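PDB 5O8R: L-lysine 6-monooxygenase involved in desferrioxamine biosynthesis from Erwinia amylovora CFBP1430, which catalyses the NADPH- and FAD-dependent N6-hydroxylation of L-lysine, a reaction that feeds desferrioxamine siderophore biosynthesis. Local coordinates for residues Gly49-Ser54 with Met99-Asn104; Val177-Tyr182 with Val337-Tyr342; Ser200-Ala205 with Lys272-Ser277. All blocks are in the same frame, centred on the assembly; numbering follows the deposited sequence.

Contact 1: Gly49-Ser54 with Met99-Asn104; sequences GMMLES and MRKEYN. With NAP (NADP nicotinamide-adenine-dinucleotide phosphate), chain D.
A bend at chi3 of Arg100 (79°), in a side chain whose stem starts toward the loop, brings its guanidinium against the backbone of Met50 and Met51, while Met51, its CG anti to the backbone N (chi1 -178°), runs out over the start of the helix. The approach of the guanidinium can be followed atom by atom. Arg100 NH2 lies 3.5 Å from Met50 C and 3.6 Å from Met51 N, so one end of the flat group sits against the peptide joining the two methionines. Met51 CA stands over one of its faces, and Met50 CB meets its edge in plane, 3.8 Å from Arg100 NH2. In return, Met51 SD comes 4.0 Å from Lys101 CA, and the Met99 chain, bent twice, carries its CE toward the carbonyl oxygens of Glu53 and Ser54. Met51 centres an inverse gamma turn, a tight kink in the loop beside the arginine.

Between the two segments the contacts are of van der Waals kind, and the charge of Arg100 is answered by Glu206, its salt-bridge partner through NH1. Arg100 also belongs to the NADP site: its NH1 lies 3.4 Å from O7N of the nicotinamide, at an oblique angle. Met99 is the N-cap of the helix, its carbonyl O accepting from Glu102 N (2.8 Å) and Tyr103 N (3.0 Å). On the outer side, Glu53 and Lys101 form salt bridges with Lys289 and Asp292 of the second subunit.

In the fold, the loop between strands 35-38 and 56-57 rests on the first turn of helix 100-113. Strand 56-57 packs against Met99, Arg100 and Tyr103, and helix 202-212 receives Met50 and Leu52.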
loop_
_atom_site.group_PDB
_atom_site.type_symbol
_atom_site.label_atom_id
_atom_site.label_comp_id
_atom_site.label_asym_id
_atom_site.label_seq_id
_atom_site.Cartn_x
_atom_site.Cartn_y
_atom_site.Cartn_z
ATOM N N GLY A 49 -13.815 27.303 -2.801
ATOM C CA GLY A 49 -12.682 28.033 -2.182
ATOM C C GLY A 49 -11.823 27.364 -1.104
ATOM O O GLY A 49 -10.958 28.035 -0.512
ATOM N N MET A 50 -12.080 26.074 -0.830
ATOM C CA MET A 50 -11.154 25.139 -0.112
ATOM C C MET A 50 -10.686 23.949 -1.036
ATOM O O MET A 50 -9.884 23.068 -0.619
ATOM C CB MET A 50 -11.888 24.615 1.125
ATOM C CG MET A 50 -11.058 24.102 2.293
ATOM S SD MET A 50 -12.195 23.355 3.504
ATOM C CE MET A 50 -13.159 24.714 4.177
ATOM N N MET A 51 -11.160 23.980 -2.296
ATOM C CA MET A 51 -11.001 22.926 -3.300
ATOM C C MET A 51 -9.679 23.051 -4.036
ATOM O O MET A 51 -9.593 23.689 -5.094
ATOM C CB MET A 51 -12.136 23.003 -4.317
ATOM C CG MET A 51 -12.117 21.924 -5.382
ATOM S SD MET A 51 -13.650 21.951 -6.334
ATOM C CE MET A 51 -13.290 23.167 -7.645
ATOM N N LEU A 52 -8.683 22.379 -3.456
ATOM C CA LEU A 52 -7.281 22.363 -3.910
ATOM C C LEU A 52 -7.020 21.321 -4.982
ATOM O O LEU A 52 -7.523 20.229 -4.867
ATOM C CB LEU A 52 -6.413 21.988 -2.703
ATOM C CG LEU A 52 -6.236 23.092 -1.666
ATOM C CD1 LEU A 52 -5.828 22.569 -0.321
ATOM C CD2 LEU A 52 -5.183 24.065 -2.174
ATOM N N GLU A 53 -6.145 21.586 -5.949
ATOM C CA GLU A 53 -5.890 20.598 -7.062
ATOM C C GLU A 53 -5.801 19.132 -6.613
ATOM O O GLU A 53 -6.227 18.222 -7.334
ATOM C CB GLU A 53 -4.636 20.958 -7.906
ATOM C CG GLU A 53 -4.241 19.864 -8.910
ATOM C CD GLU A 53 -2.997 20.166 -9.735
ATOM O OE1 GLU A 53 -3.082 21.023 -10.654
ATOM O OE2 GLU A 53 -1.928 19.526 -9.481
ATOM N N SER A 54 -5.249 18.946 -5.418
ATOM C CA SER A 54 -4.947 17.642 -4.857
ATOM C C SER A 54 -6.096 17.036 -4.050
ATOM O O SER A 54 -6.114 15.843 -3.847
ATOM C CB SER A 54 -3.693 17.761 -3.958
ATOM O OG SER A 54 -4.108 18.095 -2.652
ATOM N N MET A 99 -11.447 12.923 -7.052
ATOM C CA MET A 99 -10.892 14.231 -6.795
ATOM C C MET A 99 -12.103 15.101 -6.558
ATOM O O MET A 99 -13.064 14.978 -7.287
ATOM C CB MET A 99 -10.071 14.741 -7.989
ATOM C CG MET A 99 -8.937 13.841 -8.426
ATOM S SD MET A 99 -7.783 13.581 -7.073
ATOM C CE MET A 99 -7.128 15.236 -6.979
ATOM N N ARG A 100 -12.027 16.004 -5.581
ATOM C CA ARG A 100 -13.119 16.916 -5.296
ATOM C C ARG A 100 -13.523 17.708 -6.514
ATOM O O ARG A 100 -14.661 17.997 -6.679
ATOM C CB ARG A 100 -12.820 17.835 -4.107
ATOM C CG ARG A 100 -13.725 17.489 -2.924
ATOM C CD ARG A 100 -13.245 17.935 -1.546
ATOM N NE ARG A 100 -13.540 19.346 -1.380
ATOM C CZ ARG A 100 -12.780 20.228 -0.725
ATOM N NH1 ARG A 100 -11.636 19.860 -0.115
ATOM N NH2 ARG A 100 -13.173 21.508 -0.686
ATOM N N LYS A 101 -12.627 18.004 -7.419
ATOM C CA LYS A 101 -13.073 18.707 -8.598
ATOM C C LYS A 101 -13.919 17.823 -9.486
ATOM O O LYS A 101 -14.772 18.320 -10.229
ATOM C CB LYS A 101 -11.905 19.325 -9.360
ATOM C CG LYS A 101 -12.113 19.513 -10.856
ATOM C CD LYS A 101 -10.997 20.318 -11.519
ATOM C CE LYS A 101 -11.032 21.802 -11.174
ATOM N NZ LYS A 101 -9.631 22.285 -11.008
ATOM N N GLU A 102 -13.679 16.524 -9.478
ATOM C CA GLU A 102 -14.438 15.689 -10.386
ATOM C C GLU A 102 -15.782 15.436 -9.740
ATOM O O GLU A 102 -16.792 15.424 -10.420
ATOM C CB GLU A 102 -13.713 14.424 -10.745
ATOM C CG GLU A 102 -14.288 13.696 -11.945
ATOM C CD GLU A 102 -13.338 12.605 -12.426
ATOM O OE1 GLU A 102 -12.789 11.927 -11.567
ATOM O OE2 GLU A 102 -13.078 12.460 -13.651
ATOM N N TYR A 103 -15.849 15.324 -8.430
ATOM C CA TYR A 103 -17.138 15.119 -7.822
ATOM C C TYR A 103 -18.000 16.293 -8.206
ATOM O O TYR A 103 -19.190 16.191 -8.577
ATOM C CB TYR A 103 -17.003 15.065 -6.352
ATOM C CG TYR A 103 -18.300 14.845 -5.652
ATOM C CD1 TYR A 103 -18.974 13.632 -5.745
ATOM C CD2 TYR A 103 -18.870 15.833 -4.916
ATOM C CE1 TYR A 103 -20.167 13.418 -5.086
ATOM C CE2 TYR A 103 -20.069 15.627 -4.263
ATOM C CZ TYR A 103 -20.706 14.423 -4.333
ATOM O OH TYR A 103 -21.902 14.252 -3.656
ATOM N N ASN A 104 -17.360 17.439 -8.199
ATOM C CA ASN A 104 -18.074 18.633 -8.551
ATOM C C ASN A 104 -18.560 18.559 -9.988
ATOM O O ASN A 104 -19.705 18.778 -10.216
ATOM C CB ASN A 104 -17.248 19.902 -8.285
ATOM C CG ASN A 104 -18.114 21.079 -7.929
ATOM O OD1 ASN A 104 -18.765 21.063 -6.861
ATOM N ND2 ASN A 104 -18.143 22.101 -8.806
HETATM P PA NAP D . -14.054 20.088 11.641
HETATM O O1A NAP D . -15.454 20.427 12.199
HETATM O O2A NAP D . -13.405 18.712 11.879
HETATM O O5B NAP D . -12.958 21.213 12.009
HETATM C C5B NAP D . -13.020 21.758 13.317
HETATM C C4B NAP D . -11.660 21.766 13.959
HETATM O O4B NAP D . -11.663 23.053 14.535
HETATM C C3B NAP D . -11.491 20.677 15.043
HETATM O O3B NAP D . -10.145 20.112 15.161
HETATM C C2B NAP D . -11.993 21.473 16.244
HETATM O O2B NAP D . -11.604 20.931 17.526
HETATM C C1B NAP D . -11.419 22.848 15.905
HETATM N N9A NAP D . -11.929 23.956 16.754
HETATM C C8A NAP D . -13.193 24.425 16.972
HETATM N N7A NAP D . -13.154 25.453 17.889
HETATM C C5A NAP D . -11.867 25.617 18.223
HETATM C C6A NAP D . -11.102 26.477 19.114
HETATM N N6A NAP D . -11.785 27.380 19.790
HETATM N N1A NAP D . -9.753 26.340 19.223
HETATM C C2A NAP D . -9.056 25.422 18.496
HETATM N N3A NAP D . -9.676 24.569 17.637
HETATM C C4A NAP D . -11.052 24.634 17.484
HETATM O O3 NAP D . -14.320 20.360 10.068
HETATM P PN NAP D . -13.349 20.735 8.838
HETATM O O1N NAP D . -14.039 21.879 8.158
HETATM O O2N NAP D . -11.850 20.896 9.284
HETATM O O5D NAP D . -13.665 19.462 7.860
HETATM C C5D NAP D . -14.261 18.218 8.302
HETATM C C4D NAP D . -15.800 18.271 8.338
HETATM O O4D NAP D . -16.171 18.393 6.977
HETATM C C3D NAP D . -16.477 17.016 8.949
HETATM O O3D NAP D . -17.548 17.238 9.910
HETATM C C2D NAP D . -16.967 16.235 7.748
HETATM O O2D NAP D . -18.380 15.965 7.796
HETATM C C1D NAP D . -16.599 17.107 6.526
HETATM N N1N NAP D . -15.600 16.561 5.579
HETATM C C2N NAP D . -14.909 17.434 4.785
HETATM C C3N NAP D . -14.003 16.932 3.839
HETATM C C7N NAP D . -13.197 17.809 2.944
HETATM O O7N NAP D . -12.987 17.419 1.778
HETATM N N7N NAP D . -12.735 18.940 3.488
HETATM C C4N NAP D . -13.810 15.556 3.711
HETATM C C5N NAP D . -14.522 14.688 4.531
HETATM C C6N NAP D . -15.423 15.213 5.450
HETATM P P2B NAP D . -12.360 19.653 18.171
HETATM O O1X NAP D . -12.079 19.775 19.671
HETATM O O2X NAP D . -11.758 18.429 17.487
HETATM O O3X NAP D . -13.810 19.851 17.771
#

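Contact 2: Val177-Tyr182 with Val337-Tyr342; sequences VHSSEY and VMATGY. With NAP (NADP nicotinamide-adenine-dinucleotide phosphate), chain D.
His178 presents the edge of its imidazole to the face of Tyr342 in a T-shaped pair, the centroids 5.4 Å apart and the planes at 90°; His178 CE1 makes the closest approach, 3.9 Å from Tyr342 CZ. The phenol continues past the imidazole, so that Tyr342 OH comes 3.5 Å from Ser180 CB. With its CG anti to the backbone N (chi1 -179°), His178 swings its ring across to the loop that follows strand 335-338. There His178 NE2 donates to Gly341 O at 2.8 Å along a moderately bent line, meeting a lone pair of that oxygen in its carbonyl plane, with Gly341 O also close to the ring plane. At the other nitrogen, Ser180 N donates to His178 ND1 over 3.1 Å, from a position tilted out of the ring plane.

Along the backbones, the segments run as neighbouring parallel strands. Met338 N donates to Val177 O at 3.0 Å, and Ser179 N makes a weak bond to Met338 O. Val177 and Val337 touch on one face of the five-stranded parallel sheet of the NADP-binding Rossmann-type region, in which 177-178 is an outermost strand and 335-338 lies between it and 194-198.

A water bonded to Ser179 OG and, weakly, to Gly341 N donates to NAP O1N at 2.7 Å, linking both segments to the pyrophosphate. Thr340 CA approaches NAP O4B to 3.4 Å. Since NE2 donates and ND1 accepts from a backbone amide, the bonding is consistent with a His178 proton on NE2, and bonds at both nitrogens limit rotation of the ring.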
loop_
_atom_site.group_PDB
_atom_site.type_symbol
_atom_site.label_atom_id
_atom_site.label_comp_id
_atom_site.label_asym_id
_atom_site.label_seq_id
_atom_site.Cartn_x
_atom_site.Cartn_y
_atom_site.Cartn_z
ATOM N N VAL A 177 -8.929 34.612 7.848
ATOM C CA VAL A 177 -9.628 34.005 6.721
ATOM C C VAL A 177 -10.079 32.615 7.105
ATOM O O VAL A 177 -9.286 31.802 7.524
ATOM C CB VAL A 177 -8.802 34.061 5.403
ATOM C CG1 VAL A 177 -7.742 35.128 5.473
ATOM C CG2 VAL A 177 -8.157 32.750 5.010
ATOM N N HIS A 178 -11.378 32.357 7.010
ATOM C CA HIS A 178 -11.917 31.020 7.287
ATOM C C HIS A 178 -11.510 30.113 6.148
ATOM O O HIS A 178 -11.086 30.571 5.079
ATOM C CB HIS A 178 -13.417 31.068 7.440
ATOM C CG HIS A 178 -14.063 29.752 7.745
ATOM N ND1 HIS A 178 -14.460 28.873 6.753
ATOM C CD2 HIS A 178 -14.439 29.193 8.929
ATOM C CE1 HIS A 178 -15.035 27.820 7.316
ATOM N NE2 HIS A 178 -15.035 27.990 8.635
ATOM N N SER A 179 -11.553 28.824 6.410
ATOM C CA SER A 179 -10.962 27.891 5.502
ATOM C C SER A 179 -11.635 27.989 4.156
ATOM O O SER A 179 -10.958 27.883 3.123
ATOM C CB SER A 179 -10.963 26.499 6.104
ATOM O OG SER A 179 -12.236 26.122 6.562
ATOM N N SER A 180 -12.944 28.289 4.169
ATOM C CA SER A 180 -13.718 28.491 2.935
ATOM C C SER A 180 -13.183 29.592 2.067
ATOM O O SER A 180 -13.382 29.567 0.876
ATOM C CB SER A 180 -15.191 28.762 3.219
ATOM O OG SER A 180 -15.338 29.397 4.451
ATOM N N GLU A 181 -12.489 30.549 2.643
ATOM C CA GLU A 181 -11.991 31.685 1.883
ATOM C C GLU A 181 -10.527 31.531 1.479
ATOM O O GLU A 181 -9.955 32.439 0.915
ATOM C CB GLU A 181 -12.189 32.947 2.735
ATOM C CG GLU A 181 -13.611 33.104 3.286
ATOM C CD GLU A 181 -13.762 34.308 4.197
ATOM O OE1 GLU A 181 -14.192 35.400 3.716
ATOM O OE2 GLU A 181 -13.427 34.156 5.389
ATOM N N TYR A 182 -9.932 30.380 1.758
ATOM C CA TYR A 182 -8.490 30.204 1.649
ATOM C C TYR A 182 -7.905 30.409 0.272
ATOM O O TYR A 182 -6.928 31.137 0.142
ATOM C CB TYR A 182 -8.091 28.824 2.138
ATOM C CG TYR A 182 -6.668 28.457 1.855
ATOM C CD1 TYR A 182 -5.633 29.088 2.518
ATOM C CD2 TYR A 182 -6.353 27.471 0.914
ATOM C CE1 TYR A 182 -4.306 28.731 2.255
ATOM C CE2 TYR A 182 -5.041 27.133 0.631
ATOM C CZ TYR A 182 -4.023 27.746 1.300
ATOM O OH TYR A 182 -2.730 27.417 1.016
ATOM N N VAL A 337 -5.639 31.237 9.509
ATOM C CA VAL A 337 -6.597 30.479 8.744
ATOM C C VAL A 337 -7.376 29.755 9.778
ATOM O O VAL A 337 -6.810 28.979 10.548
ATOM C CB VAL A 337 -5.935 29.492 7.798
ATOM C CG1 VAL A 337 -6.965 28.611 7.143
ATOM C CG2 VAL A 337 -5.156 30.246 6.722
ATOM N N MET A 338 -8.672 30.048 9.820
ATOM C CA MET A 338 -9.527 29.562 10.858
ATOM C C MET A 338 -10.304 28.365 10.284
ATOM O O MET A 338 -11.275 28.524 9.574
ATOM C CB MET A 338 -10.424 30.676 11.277
ATOM C CG MET A 338 -11.199 30.302 12.514
ATOM S SD MET A 338 -10.301 30.699 14.006
ATOM C CE MET A 338 -10.033 32.448 13.752
ATOM N N ALA A 339 -9.846 27.156 10.597
ATOM C CA ALA A 339 -10.253 25.930 9.906
ATOM C C ALA A 339 -11.123 25.189 10.878
ATOM O O ALA A 339 -10.890 24.014 11.208
ATOM C CB ALA A 339 -9.015 25.114 9.505
ATOM N N THR A 340 -12.148 25.898 11.324
ATOM C CA THR A 340 -12.948 25.500 12.495
ATOM C C THR A 340 -14.303 24.966 12.129
ATOM O O THR A 340 -15.111 24.681 13.016
ATOM C CB THR A 340 -13.131 26.682 13.464
ATOM O OG1 THR A 340 -13.523 27.863 12.740
ATOM C CG2 THR A 340 -11.830 26.958 14.135
ATOM N N GLY A 341 -14.555 24.830 10.830
ATOM C CA GLY A 341 -15.706 24.091 10.374
ATOM C C GLY A 341 -16.951 24.860 9.968
ATOM O O GLY A 341 -16.867 25.971 9.413
ATOM N N TYR A 342 -18.094 24.196 10.179
ATOM C CA TYR A 342 -19.404 24.615 9.683
ATOM C C TYR A 342 -20.381 24.277 10.787
ATOM O O TYR A 342 -20.114 23.362 11.536
ATOM C CB TYR A 342 -19.681 23.838 8.417
ATOM C CG TYR A 342 -18.707 24.231 7.319
ATOM C CD1 TYR A 342 -17.429 23.716 7.237
ATOM C CD2 TYR A 342 -19.061 25.150 6.400
ATOM C CE1 TYR A 342 -16.546 24.140 6.250
ATOM C CE2 TYR A 342 -18.206 25.573 5.398
ATOM C CZ TYR A 342 -16.950 25.089 5.321
ATOM O OH TYR A 342 -16.161 25.582 4.285
HETATM P PA NAP D . -14.054 20.088 11.641
HETATM O O1A NAP D . -15.454 20.427 12.199
HETATM O O2A NAP D . -13.405 18.712 11.879
HETATM O O5B NAP D . -12.958 21.213 12.009
HETATM C C5B NAP D . -13.020 21.758 13.317
HETATM C C4B NAP D . -11.660 21.766 13.959
HETATM O O4B NAP D . -11.663 23.053 14.535
HETATM C C3B NAP D . -11.491 20.677 15.043
HETATM O O3B NAP D . -10.145 20.112 15.161
HETATM C C2B NAP D . -11.993 21.473 16.244
HETATM O O2B NAP D . -11.604 20.931 17.526
HETATM C C1B NAP D . -11.419 22.848 15.905
HETATM N N9A NAP D . -11.929 23.956 16.754
HETATM C C8A NAP D . -13.193 24.425 16.972
HETATM N N7A NAP D . -13.154 25.453 17.889
HETATM C C5A NAP D . -11.867 25.617 18.223
HETATM C C6A NAP D . -11.102 26.477 19.114
HETATM N N6A NAP D . -11.785 27.380 19.790
HETATM N N1A NAP D . -9.753 26.340 19.223
HETATM C C2A NAP D . -9.056 25.422 18.496
HETATM N N3A NAP D . -9.676 24.569 17.637
HETATM C C4A NAP D . -11.052 24.634 17.484
HETATM O O3 NAP D . -14.320 20.360 10.068
HETATM P PN NAP D . -13.349 20.735 8.838
HETATM O O1N NAP D . -14.039 21.879 8.158
HETATM O O2N NAP D . -11.850 20.896 9.284
HETATM O O5D NAP D . -13.665 19.462 7.860
HETATM C C5D NAP D . -14.261 18.218 8.302
HETATM C C4D NAP D . -15.800 18.271 8.338
HETATM O O4D NAP D . -16.171 18.393 6.977
HETATM C C3D NAP D . -16.477 17.016 8.949
HETATM O O3D NAP D . -17.548 17.238 9.910
HETATM C C2D NAP D . -16.967 16.235 7.748
HETATM O O2D NAP D . -18.380 15.965 7.796
HETATM C C1D NAP D . -16.599 17.107 6.526
HETATM N N1N NAP D . -15.600 16.561 5.579
HETATM C C2N NAP D . -14.909 17.434 4.785
HETATM C C3N NAP D . -14.003 16.932 3.839
HETATM C C7N NAP D . -13.197 17.809 2.944
HETATM O O7N NAP D . -12.987 17.419 1.778
HETATM N N7N NAP D . -12.735 18.940 3.488
HETATM C C4N NAP D . -13.810 15.556 3.711
HETATM C C5N NAP D . -14.522 14.688 4.531
HETATM C C6N NAP D . -15.423 15.213 5.450
HETATM P P2B NAP D . -12.360 19.653 18.171
HETATM O O1X NAP D . -12.079 19.775 19.671
HETATM O O2X NAP D . -11.758 18.429 17.487
HETATM O O3X NAP D . -13.810 19.851 17.771
HETATM O O HOH W 1 -12.930 24.305 8.567
#

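Contact 3: Ser200-Ala205 with Lys272-Ser277; sequences SGQSAA and KGINSS. With NAP (NADP nicotinamide-adenine-dinucleotide phosphate), chain D.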
loop_
_atom_site.group_PDB
_atom_site.type_symbol
_atom_site.label_atom_id
_atom_site.label_comp_id
_atom_site.label_asym_id
_atom_site.label_seq_id
_atom_site.Cartn_x
_atom_site.Cartn_y
_atom_site.Cartn_z
ATOM N N SER A 200 -8.048 21.168 13.615
ATOM C CA SER A 200 -7.327 19.973 13.132
ATOM C C SER A 200 -8.200 18.938 12.451
ATOM O O SER A 200 -7.855 17.748 12.400
ATOM C CB SER A 200 -6.492 19.326 14.247
ATOM O OG SER A 200 -7.305 18.868 15.312
ATOM N N GLY A 201 -9.292 19.394 11.873
ATOM C CA GLY A 201 -9.987 18.583 10.933
ATOM C C GLY A 201 -9.281 18.466 9.588
ATOM O O GLY A 201 -8.155 18.936 9.416
ATOM N N GLN A 202 -9.973 17.818 8.649
ATOM C CA GLN A 202 -9.446 17.538 7.348
ATOM C C GLN A 202 -9.181 18.806 6.630
ATOM O O GLN A 202 -8.199 18.894 5.938
ATOM C CB GLN A 202 -10.416 16.694 6.515
ATOM C CG GLN A 202 -9.993 16.381 5.052
ATOM C CD GLN A 202 -8.979 15.294 4.962
ATOM O OE1 GLN A 202 -8.847 14.507 5.885
ATOM N NE2 GLN A 202 -8.215 15.272 3.885
ATOM N N SER A 203 -10.054 19.790 6.762
ATOM C CA SER A 203 -9.852 21.077 6.045
ATOM C C SER A 203 -8.519 21.741 6.359
ATOM O O SER A 203 -7.776 22.155 5.464
ATOM C CB SER A 203 -10.948 22.066 6.431
ATOM O OG SER A 203 -12.204 21.484 6.215
ATOM N N ALA A 204 -8.272 21.837 7.663
ATOM C CA ALA A 204 -7.030 22.316 8.219
ATOM C C ALA A 204 -5.782 21.611 7.639
ATOM O O ALA A 204 -4.803 22.252 7.224
ATOM C CB ALA A 204 -7.091 22.111 9.726
ATOM N N ALA A 205 -5.835 20.282 7.618
ATOM C CA ALA A 205 -4.726 19.476 7.198
ATOM C C ALA A 205 -4.485 19.658 5.702
ATOM O O ALA A 205 -3.343 19.799 5.283
ATOM C CB ALA A 205 -4.972 18.035 7.545
ATOM N N LYS A 272 -14.969 13.234 12.176
ATOM C CA LYS A 272 -13.906 14.243 12.102
ATOM C C LYS A 272 -12.615 13.504 12.204
ATOM O O LYS A 272 -12.562 12.329 12.561
ATOM C CB LYS A 272 -13.991 15.261 13.237
ATOM C CG LYS A 272 -15.267 16.067 13.177
ATOM C CD LYS A 272 -15.442 16.950 14.392
ATOM C CE LYS A 272 -16.518 17.996 14.147
ATOM N NZ LYS A 272 -16.161 19.251 14.858
ATOM N N GLY A 273 -11.554 14.199 11.896
ATOM C CA GLY A 273 -10.295 13.524 11.789
ATOM C C GLY A 273 -9.865 13.564 10.348
ATOM O O GLY A 273 -10.671 13.576 9.418
ATOM N N ILE A 274 -8.559 13.555 10.199
ATOM C CA ILE A 274 -7.911 13.691 8.949
ATOM C C ILE A 274 -7.644 12.290 8.385
ATOM O O ILE A 274 -7.405 11.282 9.087
ATOM C CB ILE A 274 -6.561 14.385 9.144
ATOM C CG1 ILE A 274 -6.721 15.663 9.971
ATOM C CG2 ILE A 274 -5.912 14.689 7.809
ATOM C CD1 ILE A 274 -5.449 16.046 10.662
ATOM N N ASN A 275 -7.722 12.239 7.088
ATOM C CA ASN A 275 -7.235 11.158 6.318
ATOM C C ASN A 275 -5.853 10.677 6.765
ATOM O O ASN A 275 -4.921 11.473 6.824
ATOM C CB ASN A 275 -7.147 11.722 4.919
ATOM C CG ASN A 275 -7.155 10.682 3.912
ATOM O OD1 ASN A 275 -6.120 10.098 3.611
ATOM N ND2 ASN A 275 -8.334 10.413 3.383
ATOM N N SER A 276 -5.720 9.392 7.074
ATOM C CA SER A 276 -4.438 8.773 7.434
ATOM C C SER A 276 -3.283 9.139 6.564
ATOM O O SER A 276 -2.237 9.552 7.074
ATOM C CB SER A 276 -4.556 7.295 7.271
ATOM O OG SER A 276 -5.290 6.881 8.353
ATOM N N SER A 277 -3.467 8.966 5.253
ATOM C CA SER A 277 -2.449 9.319 4.313
ATOM C C SER A 277 -1.957 10.738 4.494
ATOM O O SER A 277 -0.760 10.991 4.356
ATOM C CB SER A 277 -2.964 9.220 2.899
ATOM O OG SER A 277 -3.224 7.879 2.572
HETATM P PA NAP D . -14.054 20.088 11.641
HETATM O O1A NAP D . -15.454 20.427 12.199
HETATM O O2A NAP D . -13.405 18.712 11.879
HETATM O O5B NAP D . -12.958 21.213 12.009
HETATM C C5B NAP D . -13.020 21.758 13.317
HETATM C C4B NAP D . -11.660 21.766 13.959
HETATM O O4B NAP D . -11.663 23.053 14.535
HETATM C C3B NAP D . -11.491 20.677 15.043
HETATM O O3B NAP D . -10.145 20.112 15.161
HETATM C C2B NAP D . -11.993 21.473 16.244
HETATM O O2B NAP D . -11.604 20.931 17.526
HETATM C C1B NAP D . -11.419 22.848 15.905
HETATM N N9A NAP D . -11.929 23.956 16.754
HETATM C C8A NAP D . -13.193 24.425 16.972
HETATM N N7A NAP D . -13.154 25.453 17.889
HETATM C C5A NAP D . -11.867 25.617 18.223
HETATM C C6A NAP D . -11.102 26.477 19.114
HETATM N N6A NAP D . -11.785 27.380 19.790
HETATM N N1A NAP D . -9.753 26.340 19.223
HETATM C C2A NAP D . -9.056 25.422 18.496
HETATM N N3A NAP D . -9.676 24.569 17.637
HETATM C C4A NAP D . -11.052 24.634 17.484
HETATM O O3 NAP D . -14.320 20.360 10.068
HETATM P PN NAP D . -13.349 20.735 8.838
HETATM O O1N NAP D . -14.039 21.879 8.158
HETATM O O2N NAP D . -11.850 20.896 9.284
HETATM O O5D NAP D . -13.665 19.462 7.860
HETATM C C5D NAP D . -14.261 18.218 8.302
HETATM C C4D NAP D . -15.800 18.271 8.338
HETATM O O4D NAP D . -16.171 18.393 6.977
HETATM C C3D NAP D . -16.477 17.016 8.949
HETATM O O3D NAP D . -17.548 17.238 9.910
HETATM C C2D NAP D . -16.967 16.235 7.748
HETATM O O2D NAP D . -18.380 15.965 7.796
HETATM C C1D NAP D . -16.599 17.107 6.526
HETATM N N1N NAP D . -15.600 16.561 5.579
HETATM C C2N NAP D . -14.909 17.434 4.785
HETATM C C3N NAP D . -14.003 16.932 3.839
HETATM C C7N NAP D . -13.197 17.809 2.944
HETATM O O7N NAP D . -12.987 17.419 1.778
HETATM N N7N NAP D . -12.735 18.940 3.488
HETATM C C4N NAP D . -13.810 15.556 3.711
HETATM C C5N NAP D . -14.522 14.688 4.531
HETATM C C6N NAP D . -15.423 15.213 5.450
HETATM P P2B NAP D . -12.360 19.653 18.171
HETATM O O1X NAP D . -12.079 19.775 19.671
HETATM O O2X NAP D . -11.758 18.429 17.487
HETATM O O3X NAP D . -13.810 19.851 17.771
#
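The side chains of Gln202 and Asn275 lie next to each other and point the same way, yet their amide planes stand 78° apart, so the two groups do not stack. What joins them is a bond to the backbone: Asn275 N donates to Gln202 OE1 at 2.8 Å, nearly straight at 174° and in the plane of the accepting carbonyl. Gln202 reaches that point by starting extended (chi1 177°) and folding at chi2, which also brings OE1 within 3.3 Å of Ile274 CA. The amide nitrogens take separate partners, Gln202 NE2 bonding to Glu206 and Asn275 ND2 to Gln58, a residue of the FAD site. Ile274 straddles the beginning of helix 202-212: its CG2 branch packs on Ala205 CB at 3.5 Å, while CG1 lies 3.4 Å from Ser200 O.

Gly201 and Ala204 fit the GxGxxA fingerprint of a Rossmann-type strand-turn-helix, here running from strand 194-198 into helix 202-212, with Gly201 at the N-cap. The pyrophosphate lies against the turn, as in other Rossmann-type sites: Ser203 N donates to NAP O2N at 3.3 Å, and Gly201 CA approaches O2N with no side chain in between. Ser200 N separately binds the ribose oxygen NAP O3B at 2.8 Å. The positive end of the helix dipole would probably help to hold the pyrophosphate.

From the facing segment, the long arm of Lys272 passes beside the phosphates, and its NZ donates to NAP O1A at 3.0 Å, although this side chain is poorly ordered. Farther along, Asn275 caps helix 276-290, its OD1 accepting a weak bond from Ser277 N.

All three contacts border the same NADP molecule: contact 1 meets the nicotinamide amide, whereas contacts 2 and 3 both meet the pyrophosphate and adenosine ribose. Contacts 2 and 3 are buried in the Rossmann-type region and touch through Ala339 and Ala204, joining the strand ends to the helix start. Contact 1 is only partly buried and extends to the second subunit, where Glu53 and Lys101 find partners. Its segments meet by van der Waals contact around a buried guanidinium, whereas contact 2 combines strand pairing with a ring pair and contact 3 has one backbone-to-glutamine hydrogen bond beside Ile274-Ala205 packing. The poorly ordered Met50 of contact 1 lies beside Ser179 and Ser203, bringing the three sites into proximity.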